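Local coordinates for protein rRNA N-glycosidase (Bougainvillea spectabilis, PDB 3CTK) that belongs to the plant ribosome-inactivating proteins and has, as a single chain, the mixed alpha/beta fold of that family, at residues A[52-58]-A[135-140]; A[107-111]-A[152-156]; A[198-203]-A[241-247]. All blocks are in the same frame, centred on the assembly; numbering follows the deposited sequence.

Contact 1 of 3, residues A[52-58]-A[135-140]; sequences ITTTSKK and LEFSIE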
ATOM      1  N   ILE A  52      -5.790   8.467  -8.070  1.00  6.68           N
ATOM      2  CA  ILE A  52      -6.797   7.464  -8.408  1.00  7.66           C
ATOM      3  C   ILE A  52      -8.073   8.175  -8.824  1.00  7.26           C
ATOM      4  O   ILE A  52      -8.638   8.952  -8.050  1.00  7.50           O
ATOM      5  CB  ILE A  52      -7.102   6.556  -7.206  1.00  7.25           C
ATOM      6  CG1 ILE A  52      -5.805   5.909  -6.710  1.00  8.94           C
ATOM      7  CG2 ILE A  52      -8.123   5.484  -7.600  1.00  7.51           C
ATOM      8  CD1 ILE A  52      -5.954   5.180  -5.390  1.00 10.88           C
ATOM      9  N   THR A  53      -8.523   7.909 -10.048  1.00  7.30           N
ATOM     10  CA  THR A  53      -9.729   8.539 -10.577  1.00  6.99           C
ATOM     11  C   THR A  53     -10.828   7.507 -10.825  1.00  6.98           C
ATOM     12  O   THR A  53     -10.581   6.454 -11.406  1.00  7.47           O
ATOM     13  CB  THR A  53      -9.431   9.269 -11.900  1.00  8.26           C
ATOM     14  OG1 THR A  53      -8.369  10.212 -11.698  1.00  9.99           O
ATOM     15  CG2 THR A  53     -10.670  10.008 -12.391  1.00  8.65           C
ATOM     16  N   THR A  54     -12.041   7.828 -10.387  1.00  6.23           N
ATOM     17  CA  THR A  54     -13.190   6.936 -10.548  1.00  6.84           C
ATOM     18  C   THR A  54     -13.861   7.133 -11.905  1.00  7.75           C
ATOM     19  O   THR A  54     -13.579   8.102 -12.609  1.00  9.03           O
ATOM     20  CB  THR A  54     -14.253   7.208  -9.468  1.00  8.39           C
ATOM     21  OG1 THR A  54     -14.767   8.538  -9.631  1.00  8.69           O
ATOM     22  CG2 THR A  54     -13.646   7.070  -8.076  1.00  7.65           C
ATOM     23  N   THR A  55     -14.750   6.216 -12.276  1.00  8.39           N
ATOM     24  CA  THR A  55     -15.459   6.356 -13.542  1.00  8.99           C
ATOM     25  C   THR A  55     -16.429   7.531 -13.412  1.00 10.38           C
ATOM     26  O   THR A  55     -16.922   8.052 -14.413  1.00 11.15           O
ATOM     27  CB  THR A  55     -16.259   5.080 -13.912  1.00  9.77           C
ATOM     28  OG1 THR A  55     -17.214   4.791 -12.883  1.00 11.52           O
ATOM     29  CG2 THR A  55     -15.322   3.896 -14.087  1.00  9.82           C
ATOM     30  N   SER A  56     -16.698   7.941 -12.176  1.00  8.95           N
ATOM     31  CA  SER A  56     -17.594   9.062 -11.916  1.00 10.79           C
ATOM     32  C   SER A  56     -16.814  10.377 -11.960  1.00 12.16           C
ATOM     33  O   SER A  56     -17.335  11.435 -11.599  1.00 11.02           O
ATOM     34  CB  SER A  56     -18.282   8.899 -10.558  1.00 11.86           C
ATOM     35  OG  SER A  56     -17.334   8.807  -9.514  1.00 12.46           O
ATOM     36  N   LYS A  57     -15.554  10.291 -12.378  1.00 10.97           N
ATOM     37  CA  LYS A  57     -14.693  11.462 -12.529  1.00 12.72           C
ATOM     38  C   LYS A  57     -14.218  12.151 -11.252  1.00 12.97           C
ATOM     39  O   LYS A  57     -13.917  13.346 -11.262  1.00 13.78           O
ATOM     40  CB  LYS A  57     -15.398  12.481 -13.431  1.00 14.98           C
ATOM     41  CG  LYS A  57     -15.795  11.912 -14.792  1.00 15.96           C
ATOM     42  CD  LYS A  57     -16.865  12.764 -15.457  1.00 18.29           C
ATOM     43  CE  LYS A  57     -18.175  12.686 -14.688  1.00 20.05           C
ATOM     44  NZ  LYS A  57     -19.206  13.614 -15.224  1.00 23.37           N
ATOM     45  N   LYS A  58     -14.151  11.407 -10.154  1.00 10.84           N
ATOM     46  CA  LYS A  58     -13.676  11.971  -8.899  1.00  8.87           C
ATOM     47  C   LYS A  58     -12.271  11.430  -8.648  1.00  9.07           C
ATOM     48  O   LYS A  58     -12.002  10.247  -8.865  1.00  9.07           O
ATOM     49  CB  LYS A  58     -14.620  11.594  -7.753  1.00  9.24           C
ATOM     50  CG  LYS A  58     -16.037  12.117  -7.965  1.00 11.57           C
ATOM     51  CD  LYS A  58     -16.980  11.756  -6.829  1.00 15.28           C
ATOM     52  CE  LYS A  58     -18.370  12.320  -7.089  1.00 14.64           C
ATOM     53  NZ  LYS A  58     -19.317  12.018  -5.983  1.00 21.15           N
ATOM     54  N   LEU A 135     -13.171  -0.296  -4.637  1.00  5.47           N
ATOM     55  CA  LEU A 135     -12.343   0.866  -4.338  1.00  5.21           C
ATOM     56  C   LEU A 135     -13.093   2.118  -4.774  1.00  5.14           C
ATOM     57  O   LEU A 135     -13.157   3.096  -4.032  1.00  5.78           O
ATOM     58  CB  LEU A 135     -10.990   0.772  -5.053  1.00  5.27           C
ATOM     59  CG  LEU A 135     -10.045   1.973  -4.911  1.00  6.53           C
ATOM     60  CD1 LEU A 135      -9.738   2.239  -3.443  1.00  7.17           C
ATOM     61  CD2 LEU A 135      -8.764   1.698  -5.686  1.00  7.99           C
ATOM     62  N   GLU A 136     -13.686   2.085  -5.966  1.00  5.12           N
ATOM     63  CA  GLU A 136     -14.432   3.246  -6.438  1.00  6.63           C
ATOM     64  C   GLU A 136     -15.598   3.563  -5.507  1.00  6.58           C
ATOM     65  O   GLU A 136     -15.872   4.727  -5.222  1.00  5.18           O
ATOM     66  CB  GLU A 136     -14.945   3.032  -7.871  1.00  7.79           C
ATOM     67  CG  GLU A 136     -15.954   4.092  -8.309  1.00  8.15           C
ATOM     68  CD  GLU A 136     -15.944   4.350  -9.801  1.00 12.10           C
ATOM     69  OE1 GLU A 136     -16.858   5.055 -10.287  1.00 11.77           O
ATOM     70  OE2 GLU A 136     -15.022   3.863 -10.487  1.00  9.77           O
ATOM     71  N   PHE A 137     -16.278   2.527  -5.026  1.00  6.59           N
ATOM     72  CA  PHE A 137     -17.403   2.725  -4.118  1.00  7.60           C
ATOM     73  C   PHE A 137     -16.951   3.429  -2.837  1.00  6.90           C
ATOM     74  O   PHE A 137     -17.639   4.324  -2.335  1.00  6.47           O
ATOM     75  CB  PHE A 137     -18.042   1.383  -3.753  1.00  9.39           C
ATOM     76  CG  PHE A 137     -19.274   1.514  -2.901  1.00 13.03           C
ATOM     77  CD1 PHE A 137     -20.526   1.673  -3.485  1.00 15.80           C
ATOM     78  CD2 PHE A 137     -19.177   1.512  -1.514  1.00 14.54           C
ATOM     79  CE1 PHE A 137     -21.667   1.828  -2.697  1.00 17.01           C
ATOM     80  CE2 PHE A 137     -20.312   1.668  -0.718  1.00 17.87           C
ATOM     81  CZ  PHE A 137     -21.558   1.827  -1.313  1.00 16.43           C
ATOM     82  N   SER A 138     -15.802   3.024  -2.303  1.00  6.87           N
ATOM     83  CA  SER A 138     -15.296   3.632  -1.075  1.00  7.00           C
ATOM     84  C   SER A 138     -14.902   5.090  -1.300  1.00  7.51           C
ATOM     85  O   SER A 138     -15.032   5.917  -0.397  1.00  6.26           O
ATOM     86  CB  SER A 138     -14.104   2.838  -0.524  1.00  7.21           C
ATOM     87  OG  SER A 138     -12.968   2.942  -1.364  1.00 11.11           O
ATOM     88  N   ILE A 139     -14.426   5.407  -2.503  1.00  5.60           N
ATOM     89  CA  ILE A 139     -14.049   6.784  -2.818  1.00  6.33           C
ATOM     90  C   ILE A 139     -15.318   7.630  -2.923  1.00  6.76           C
ATOM     91  O   ILE A 139     -15.378   8.752  -2.422  1.00  5.68           O
ATOM     92  CB  ILE A 139     -13.250   6.850  -4.146  1.00  4.94           C
ATOM     93  CG1 ILE A 139     -11.907   6.136  -3.966  1.00  5.33           C
ATOM     94  CG2 ILE A 139     -13.043   8.303  -4.576  1.00  5.75           C
ATOM     95  CD1 ILE A 139     -11.053   6.068  -5.221  1.00  8.26           C
ATOM     96  N   GLU A 140     -16.339   7.080  -3.569  1.00  6.74           N
ATOM     97  CA  GLU A 140     -17.613   7.776  -3.722  1.00  8.65           C
ATOM     98  C   GLU A 140     -18.256   8.071  -2.372  1.00  8.06           C
ATOM     99  O   GLU A 140     -18.974   9.058  -2.215  1.00  8.39           O
ATOM    100  CB  GLU A 140     -18.578   6.925  -4.550  1.00 12.24           C
ATOM    101  CG  GLU A 140     -18.426   7.091  -6.043  1.00 18.57           C
ATOM    102  CD  GLU A 140     -19.044   8.379  -6.534  1.00 21.01           C
ATOM    103  OE1 GLU A 140     -18.970   8.647  -7.748  1.00 25.39           O
ATOM    104  OE2 GLU A 140     -19.610   9.125  -5.708  1.00 24.88           O
TER
HETATM  105  O   HOH W   1     -18.689  11.401  -3.394  1.00 16.12           O
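Glu-136 and Glu-140, one turn apart on helix 132-142, accept from Thr-55, Ser-56 and Lys-58 of the hairpin loop. Glu-136 takes two protons from Thr-55: N to OE2 at 3.0 Å and OG1 to OE1 at 2.6 Å. Glu-140 OE1 accepts from Ser-56 OG at a very short 2.4 Å. Glu-140 OE2 forms a salt bridge with Lys-58 NZ at 2.9 Å. Lys-58 NZ also donates to water 1 (2.7 Å), which donates to Glu-140 O (2.6 Å). The loop is a hairpin connection between strands 47-53 and 59-65. The type I turn 54-57 ends on Lys-57, which is left-handed (71/26), as in a hairpin with a G1 bulge. Thr-54 closes it: N donates to Lys-58 O (2.9 Å), while OG1 accepts from Lys-58 N (3.0 Å) and donates to Ser-56 OG (2.6 Å). Below these polar pairs, Ile-52 CG2 meets Ile-139 CD1 at 3.8 Å and Leu-135 CD2 at 4.3 Å. Thr-54 CG2 lies 3.8 Å from Ile-139 CG2.

Contact 2 of 3, residues A[107-111]-A[152-156]; sequences TLTFD and IAKFF
This is helix-on-sheet packing in the ribosome-inactivating protein fold. Helix 149-168 lies against the mixed sheet, here near one of its two edge strands, the one that starts at 105. Residues 152-156 are regular helix, with Phe-156 N bonded to Ile-152 O at 3.0 Å. The two backbones stay well apart. The nearest CA pairs are Leu-108 with Ile-152 at 9.3 Å and Phe-110 with Ala-153 at 8.5 Å, so side chains alone fill the gap. Leu-108 is extended (phi/psi -68/161), and its backbone bonds to Phe-86 of strand 81-88. Its side chain, rotamer m,t, points toward the helix. Leu-108 CD1 reaches Ile-152 CG2 at 3.9 Å and the edge of the Phe-156 ring at CE1, 3.7 Å. The chain then turns a corner at 109 and 110. Thr-109 has phi/psi of -84/-9 and Phe-110 of -118/154. Phe-110 also points toward the helix. With chi1 at 53° (p) and chi2 at 83°, the Phe-110 ring reaches in beside Leu-108. Leu-117 and Ala-120 of helix 114-121 also touch it. Ile-152 (m,t) and Phe-156 (chi1 -83°, chi2 119°) point toward 107-111. Phe-156 also meets Tyr-74 of strand 70-78. Phe-110 CZ lies 3.9 Å from Ala-153 CB and 4.4 Å from Ile-152 CG2, and Phe-110 CE1 lies 4.4 Å from Phe-156 CD1.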
ATOM      1  N   THR A 107      -6.782  15.997  10.631  1.00  9.60           N
ATOM      2  CA  THR A 107      -5.946  15.000  11.274  1.00 11.56           C
ATOM      3  C   THR A 107      -6.933  14.022  11.886  1.00 10.48           C
ATOM      4  O   THR A 107      -7.674  14.374  12.806  1.00  9.48           O
ATOM      5  CB  THR A 107      -5.048  15.601  12.384  1.00 14.47           C
ATOM      6  OG1 THR A 107      -5.799  16.538  13.168  1.00 19.02           O
ATOM      7  CG2 THR A 107      -3.838  16.291  11.770  1.00 18.44           C
ATOM      8  N   LEU A 108      -6.964  12.807  11.344  1.00  7.99           N
ATOM      9  CA  LEU A 108      -7.867  11.766  11.819  1.00  8.42           C
ATOM     10  C   LEU A 108      -7.476  11.318  13.228  1.00  8.90           C
ATOM     11  O   LEU A 108      -6.348  11.541  13.669  1.00  8.83           O
ATOM     12  CB  LEU A 108      -7.843  10.578  10.848  1.00  7.70           C
ATOM     13  CG  LEU A 108      -8.305  10.916   9.421  1.00  5.86           C
ATOM     14  CD1 LEU A 108      -7.980   9.770   8.467  1.00  5.11           C
ATOM     15  CD2 LEU A 108      -9.801  11.211   9.436  1.00  5.13           C
ATOM     16  N   THR A 109      -8.411  10.690  13.931  1.00  9.62           N
ATOM     17  CA  THR A 109      -8.153  10.240  15.291  1.00 10.60           C
ATOM     18  C   THR A 109      -7.462   8.882  15.357  1.00 10.41           C
ATOM     19  O   THR A 109      -7.027   8.460  16.428  1.00 13.04           O
ATOM     20  CB  THR A 109      -9.456  10.181  16.119  1.00 10.37           C
ATOM     21  OG1 THR A 109     -10.384   9.286  15.494  1.00 12.53           O
ATOM     22  CG2 THR A 109     -10.082  11.569  16.226  1.00 10.79           C
ATOM     23  N   PHE A 110      -7.361   8.203  14.218  1.00  8.76           N
ATOM     24  CA  PHE A 110      -6.709   6.898  14.162  1.00  8.23           C
ATOM     25  C   PHE A 110      -5.480   6.909  13.253  1.00  8.79           C
ATOM     26  O   PHE A 110      -5.383   7.728  12.335  1.00  6.15           O
ATOM     27  CB  PHE A 110      -7.709   5.818  13.701  1.00  7.99           C
ATOM     28  CG  PHE A 110      -8.421   6.139  12.408  1.00  7.86           C
ATOM     29  CD1 PHE A 110      -7.827   5.873  11.177  1.00  8.49           C
ATOM     30  CD2 PHE A 110      -9.699   6.693  12.426  1.00  9.18           C
ATOM     31  CE1 PHE A 110      -8.502   6.152   9.979  1.00  9.07           C
ATOM     32  CE2 PHE A 110     -10.381   6.974  11.236  1.00  9.90           C
ATOM     33  CZ  PHE A 110      -9.781   6.702  10.012  1.00  8.82           C
ATOM     34  N   ASP A 111      -4.532   6.013  13.521  1.00  9.76           N
ATOM     35  CA  ASP A 111      -3.327   5.934  12.701  1.00 10.44           C
ATOM     36  C   ASP A 111      -3.497   4.889  11.601  1.00 10.28           C
ATOM     37  O   ASP A 111      -4.558   4.272  11.481  1.00  9.70           O
ATOM     38  CB  ASP A 111      -2.094   5.633  13.571  1.00  9.35           C
ATOM     39  CG  ASP A 111      -2.111   4.238  14.174  1.00 13.39           C
ATOM     40  OD1 ASP A 111      -1.452   4.045  15.217  1.00 14.88           O
ATOM     41  OD2 ASP A 111      -2.755   3.335  13.609  1.00 12.95           O
ATOM     42  N   ILE A 152     -13.919   6.469   6.001  1.00  3.93           N
ATOM     43  CA  ILE A 152     -12.557   6.776   5.590  1.00  4.63           C
ATOM     44  C   ILE A 152     -11.620   5.616   5.932  1.00  4.78           C
ATOM     45  O   ILE A 152     -10.700   5.311   5.173  1.00  2.59           O
ATOM     46  CB  ILE A 152     -12.068   8.084   6.249  1.00  3.55           C
ATOM     47  CG1 ILE A 152     -12.874   9.260   5.689  1.00  5.11           C
ATOM     48  CG2 ILE A 152     -10.586   8.295   5.973  1.00  5.37           C
ATOM     49  CD1 ILE A 152     -12.649  10.584   6.414  1.00  4.15           C
ATOM     50  N   ALA A 153     -11.857   4.964   7.067  1.00  3.18           N
ATOM     51  CA  ALA A 153     -11.018   3.833   7.448  1.00  4.05           C
ATOM     52  C   ALA A 153     -11.187   2.711   6.423  1.00  3.31           C
ATOM     53  O   ALA A 153     -10.226   2.019   6.084  1.00  4.85           O
ATOM     54  CB  ALA A 153     -11.391   3.333   8.850  1.00  3.28           C
ATOM     55  N   LYS A 154     -12.407   2.531   5.922  1.00  3.61           N
ATOM     56  CA  LYS A 154     -12.664   1.490   4.928  1.00  5.02           C
ATOM     57  C   LYS A 154     -11.888   1.797   3.650  1.00  5.53           C
ATOM     58  O   LYS A 154     -11.311   0.904   3.034  1.00  4.86           O
ATOM     59  CB  LYS A 154     -14.159   1.396   4.622  1.00  5.77           C
ATOM     60  CG  LYS A 154     -14.980   0.816   5.769  1.00 10.47           C
ATOM     61  CD  LYS A 154     -16.475   0.797   5.466  1.00 15.37           C
ATOM     62  CE  LYS A 154     -16.812  -0.144   4.319  1.00 20.58           C
ATOM     63  NZ  LYS A 154     -16.201   0.272   3.021  1.00 25.06           N
ATOM     64  N   PHE A 155     -11.877   3.065   3.253  1.00  4.74           N
ATOM     65  CA  PHE A 155     -11.142   3.472   2.061  1.00  4.39           C
ATOM     66  C   PHE A 155      -9.656   3.139   2.230  1.00  4.35           C
ATOM     67  O   PHE A 155      -9.036   2.554   1.339  1.00  3.33           O
ATOM     68  CB  PHE A 155     -11.306   4.976   1.823  1.00  3.70           C
ATOM     69  CG  PHE A 155     -10.295   5.550   0.872  1.00  3.72           C
ATOM     70  CD1 PHE A 155     -10.311   5.206  -0.478  1.00  4.43           C
ATOM     71  CD2 PHE A 155      -9.300   6.408   1.334  1.00  5.97           C
ATOM     72  CE1 PHE A 155      -9.349   5.704  -1.350  1.00  4.14           C
ATOM     73  CE2 PHE A 155      -8.331   6.913   0.464  1.00  5.94           C
ATOM     74  CZ  PHE A 155      -8.355   6.560  -0.878  1.00  5.67           C
ATOM     75  N   PHE A 156      -9.084   3.510   3.373  1.00  4.01           N
ATOM     76  CA  PHE A 156      -7.670   3.234   3.613  1.00  4.34           C
ATOM     77  C   PHE A 156      -7.370   1.740   3.549  1.00  5.07           C
ATOM     78  O   PHE A 156      -6.390   1.329   2.936  1.00  5.10           O
ATOM     79  CB  PHE A 156      -7.220   3.802   4.966  1.00  4.35           C
ATOM     80  CG  PHE A 156      -6.873   5.268   4.925  1.00  4.52           C
ATOM     81  CD1 PHE A 156      -7.568   6.189   5.704  1.00  5.08           C
ATOM     82  CD2 PHE A 156      -5.844   5.728   4.105  1.00  7.04           C
ATOM     83  CE1 PHE A 156      -7.245   7.544   5.668  1.00  6.20           C
ATOM     84  CE2 PHE A 156      -5.513   7.081   4.062  1.00  7.89           C
ATOM     85  CZ  PHE A 156      -6.215   7.992   4.845  1.00  5.25           C
TER

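Contact 3 of 3, residues A[198-203]-A[241-247]; sequences WGDISD and MGILKFK
Residues 198-203 are the start of helix 198-208. Residues 241-247 run past them as irregular, mostly extended chain. CA atoms come closest at Ser-202 and Leu-244 (5.2 Å), then at Asp-203 and Lys-247 (6.8 Å). Two hydrogen bonds join the segments. Trp-198 NE1 donates to Ile-243 O at 2.9 Å. Lys-245 N donates to Ser-202 OG at 2.9 Å, almost linearly. Ser-202 OG (chi1 m) donates to Trp-198 O, also at 2.9 Å. The aromatic contact is a CH-pi: Lys-245 CB lies over the six-membered ring of Trp-198 (chi1 t, chi2 59°), 3.5 Å from its centroid. In Lys-245 (t,t,p,p), chi3 brings CE to 3.6 Å from Gly-199 CA; chi4 sets NZ. The one charged pair, Asp-203 OD1 with Lys-245 NZ, is a long salt bridge of 3.8 Å. Water 2 lies in hydrogen-bonding reach of Asp-203 OD1 (2.6 Å) and Phe-246 O (2.8 Å). In the apolar group, Met-241 (m,m,m) places CE 3.8 Å from Ile-201 CG2 and 4.2 Å from Trp-198 CD1. Arg-168 makes a cation-pi contact with Trp-198, and its backbone bonds to Gly-242 and Ile-243. The arrangement is the packing of the C-terminal tail onto a helix of the ribosome-inactivating protein fold.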
ATOM      1  N   TRP A 198       6.030  -8.132   5.957  1.00  5.42           N
ATOM      2  CA  TRP A 198       6.932  -7.502   4.996  1.00  6.44           C
ATOM      3  C   TRP A 198       8.305  -7.191   5.584  1.00  6.66           C
ATOM      4  O   TRP A 198       9.333  -7.504   4.977  1.00  6.34           O
ATOM      5  CB  TRP A 198       6.310  -6.218   4.454  1.00  5.48           C
ATOM      6  CG  TRP A 198       7.141  -5.548   3.405  1.00  3.44           C
ATOM      7  CD1 TRP A 198       7.537  -6.080   2.211  1.00  3.83           C
ATOM      8  CD2 TRP A 198       7.628  -4.204   3.429  1.00  4.30           C
ATOM      9  NE1 TRP A 198       8.237  -5.147   1.485  1.00  4.64           N
ATOM     10  CE2 TRP A 198       8.308  -3.984   2.210  1.00  5.04           C
ATOM     11  CE3 TRP A 198       7.555  -3.158   4.361  1.00  4.83           C
ATOM     12  CZ2 TRP A 198       8.910  -2.760   1.895  1.00  4.29           C
ATOM     13  CZ3 TRP A 198       8.152  -1.941   4.049  1.00  1.87           C
ATOM     14  CH2 TRP A 198       8.821  -1.754   2.824  1.00  4.69           C
ATOM     15  N   GLY A 199       8.321  -6.567   6.759  1.00  5.70           N
ATOM     16  CA  GLY A 199       9.576  -6.223   7.400  1.00  7.16           C
ATOM     17  C   GLY A 199      10.455  -7.424   7.695  1.00  8.41           C
ATOM     18  O   GLY A 199      11.647  -7.415   7.385  1.00  8.89           O
ATOM     19  N   ASP A 200       9.871  -8.459   8.294  1.00  8.87           N
ATOM     20  CA  ASP A 200      10.621  -9.666   8.627  1.00 10.38           C
ATOM     21  C   ASP A 200      11.128 -10.419   7.403  1.00  9.10           C
ATOM     22  O   ASP A 200      12.247 -10.936   7.408  1.00  7.12           O
ATOM     23  CB  ASP A 200       9.771 -10.604   9.489  1.00 15.28           C
ATOM     24  CG  ASP A 200       9.572 -10.076  10.897  1.00 20.79           C
ATOM     25  OD1 ASP A 200      10.337  -9.177  11.309  1.00 24.29           O
ATOM     26  OD2 ASP A 200       8.664 -10.569  11.598  1.00 24.76           O
ATOM     27  N   ILE A 201      10.305 -10.491   6.359  1.00  6.10           N
ATOM     28  CA  ILE A 201      10.699 -11.177   5.132  1.00  4.97           C
ATOM     29  C   ILE A 201      11.870 -10.434   4.493  1.00  5.78           C
ATOM     30  O   ILE A 201      12.814 -11.052   4.004  1.00  5.30           O
ATOM     31  CB  ILE A 201       9.521 -11.246   4.118  1.00  4.10           C
ATOM     32  CG1 ILE A 201       8.440 -12.196   4.646  1.00  5.14           C
ATOM     33  CG2 ILE A 201      10.018 -11.726   2.759  1.00  6.82           C
ATOM     34  CD1 ILE A 201       7.165 -12.203   3.815  1.00  7.85           C
ATOM     35  N   SER A 202      11.810  -9.107   4.517  1.00  3.63           N
ATOM     36  CA  SER A 202      12.864  -8.284   3.932  1.00  5.33           C
ATOM     37  C   SER A 202      14.187  -8.431   4.682  1.00  4.79           C
ATOM     38  O   SER A 202      15.251  -8.546   4.067  1.00  6.03           O
ATOM     39  CB  SER A 202      12.433  -6.812   3.907  1.00  4.14           C
ATOM     40  OG  SER A 202      11.304  -6.629   3.059  1.00  4.38           O
ATOM     41  N   ASP A 203      14.126  -8.440   6.010  1.00  5.01           N
ATOM     42  CA  ASP A 203      15.343  -8.588   6.806  1.00  6.60           C
ATOM     43  C   ASP A 203      15.967  -9.964   6.584  1.00  5.99           C
ATOM     44  O   ASP A 203      17.189 -10.102   6.550  1.00  5.79           O
ATOM     45  CB  ASP A 203      15.050  -8.392   8.298  1.00  9.97           C
ATOM     46  CG  ASP A 203      14.696  -6.955   8.645  1.00 14.15           C
ATOM     47  OD1 ASP A 203      15.212  -6.030   7.976  1.00 15.21           O
ATOM     48  OD2 ASP A 203      13.913  -6.747   9.596  1.00 16.44           O
ATOM     49  N   MET A 241       7.913 -11.555  -4.191  1.00  5.96           N
ATOM     50  CA  MET A 241       8.350 -10.212  -3.804  1.00  4.72           C
ATOM     51  C   MET A 241       8.391  -9.161  -4.909  1.00  5.58           C
ATOM     52  O   MET A 241       8.863  -9.423  -6.017  1.00  5.97           O
ATOM     53  CB  MET A 241       9.734 -10.281  -3.158  1.00  4.54           C
ATOM     54  CG  MET A 241       9.829 -11.210  -1.963  1.00  5.60           C
ATOM     55  SD  MET A 241       8.550 -10.917  -0.718  1.00  8.49           S
ATOM     56  CE  MET A 241       9.030  -9.319  -0.060  1.00  8.63           C
ATOM     57  N   GLY A 242       7.902  -7.966  -4.581  1.00  4.01           N
ATOM     58  CA  GLY A 242       7.900  -6.857  -5.522  1.00  5.77           C
ATOM     59  C   GLY A 242       9.019  -5.881  -5.186  1.00  5.24           C
ATOM     60  O   GLY A 242       9.759  -5.434  -6.065  1.00  6.84           O
ATOM     61  N   ILE A 243       9.128  -5.533  -3.910  1.00  4.24           N
ATOM     62  CA  ILE A 243      10.181  -4.632  -3.436  1.00  3.94           C
ATOM     63  C   ILE A 243      10.369  -4.880  -1.941  1.00  5.28           C
ATOM     64  O   ILE A 243       9.392  -5.073  -1.208  1.00  5.97           O
ATOM     65  CB  ILE A 243       9.841  -3.133  -3.691  1.00  4.68           C
ATOM     66  CG1 ILE A 243      10.997  -2.254  -3.203  1.00  4.62           C
ATOM     67  CG2 ILE A 243       8.555  -2.748  -2.976  1.00  6.42           C
ATOM     68  CD1 ILE A 243      10.900  -0.795  -3.643  1.00  4.78           C
ATOM     69  N   LEU A 244      11.626  -4.899  -1.504  1.00  4.37           N
ATOM     70  CA  LEU A 244      11.958  -5.147  -0.103  1.00  5.15           C
ATOM     71  C   LEU A 244      12.151  -3.881   0.714  1.00  5.04           C
ATOM     72  O   LEU A 244      12.444  -2.810   0.178  1.00  5.20           O
ATOM     73  CB  LEU A 244      13.244  -5.972   0.007  1.00  6.81           C
ATOM     74  CG  LEU A 244      13.342  -7.295  -0.761  1.00  9.73           C
ATOM     75  CD1 LEU A 244      14.668  -7.967  -0.433  1.00 11.45           C
ATOM     76  CD2 LEU A 244      12.184  -8.199  -0.396  1.00 10.79           C
ATOM     77  N   LYS A 245      11.998  -4.019   2.027  1.00  6.17           N
ATOM     78  CA  LYS A 245      12.195  -2.900   2.935  1.00  6.74           C
ATOM     79  C   LYS A 245      13.696  -2.706   3.109  1.00  6.39           C
ATOM     80  O   LYS A 245      14.473  -3.657   3.000  1.00  6.32           O
ATOM     81  CB  LYS A 245      11.546  -3.187   4.293  1.00  6.75           C
ATOM     82  CG  LYS A 245      11.694  -2.047   5.315  1.00  9.52           C
ATOM     83  CD  LYS A 245      11.048  -2.391   6.660  1.00 13.93           C
ATOM     84  CE  LYS A 245      11.862  -3.408   7.444  1.00 16.29           C
ATOM     85  NZ  LYS A 245      13.193  -2.866   7.847  1.00 21.78           N
ATOM     86  N   PHE A 246      14.087  -1.465   3.372  1.00  6.32           N
ATOM     87  CA  PHE A 246      15.486  -1.097   3.568  1.00 10.43           C
ATOM     88  C   PHE A 246      16.160  -1.934   4.649  1.00 15.15           C
ATOM     89  O   PHE A 246      15.472  -2.623   5.408  1.00 12.43           O
ATOM     90  CB  PHE A 246      15.590   0.374   3.981  1.00  9.09           C
ATOM     91  CG  PHE A 246      14.777   0.724   5.207  1.00  8.52           C
ATOM     92  CD1 PHE A 246      13.537   1.354   5.086  1.00  7.48           C
ATOM     93  CD2 PHE A 246      15.233   0.395   6.481  1.00  8.85           C
ATOM     94  CE1 PHE A 246      12.761   1.648   6.218  1.00  6.99           C
ATOM     95  CE2 PHE A 246      14.463   0.684   7.623  1.00  7.64           C
ATOM     96  CZ  PHE A 246      13.224   1.310   7.490  1.00  7.81           C
ATOM     97  N   LYS A 247      17.497  -1.852   4.704  1.00 21.81           N
ATOM     98  CA  LYS A 247      18.329  -2.541   5.700  1.00 29.79           C
ATOM     99  C   LYS A 247      19.575  -3.264   5.194  1.00 33.68           C
ATOM    100  O   LYS A 247      19.680  -3.616   4.032  1.00 36.17           O
ATOM    101  CB  LYS A 247      17.509  -3.542   6.487  1.00 31.39           C
ATOM    102  CG  LYS A 247      17.066  -3.043   7.846  1.00 33.78           C
ATOM    103  CD  LYS A 247      18.263  -2.697   8.700  1.00 35.39           C
ATOM    104  CE  LYS A 247      17.846  -2.472  10.136  1.00 36.43           C
ATOM    105  NZ  LYS A 247      19.052  -2.446  10.998  1.00 38.69           N
TER
HETATM  106  O   HOH W   2      14.749  -5.321   5.522  1.00 19.77           O

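How the contacts relate
Contacts 1 and 2 both reach one sheet, each through its own helix, 132-142 and 149-168, which follow each other in the chain. Their centres lie 17 Å apart and they touch: Phe-155 packs on Leu-135, Ser-138 and Ile-139. Their segments alternate along the chain. Contact 2 is the buried one and wholly apolar. Contact 1 is partly buried, and its outer part is charged and hydroxyl-rich. Contact 3 lies on the opposite side of the chain's centre, with its nearest atoms about 17 Å from contact 1 and about 15 Å from contact 2. It involves no strand of that sheet. Also partly buried, it mixes backbone-to-side-chain hydrogen bonds with aromatic packing.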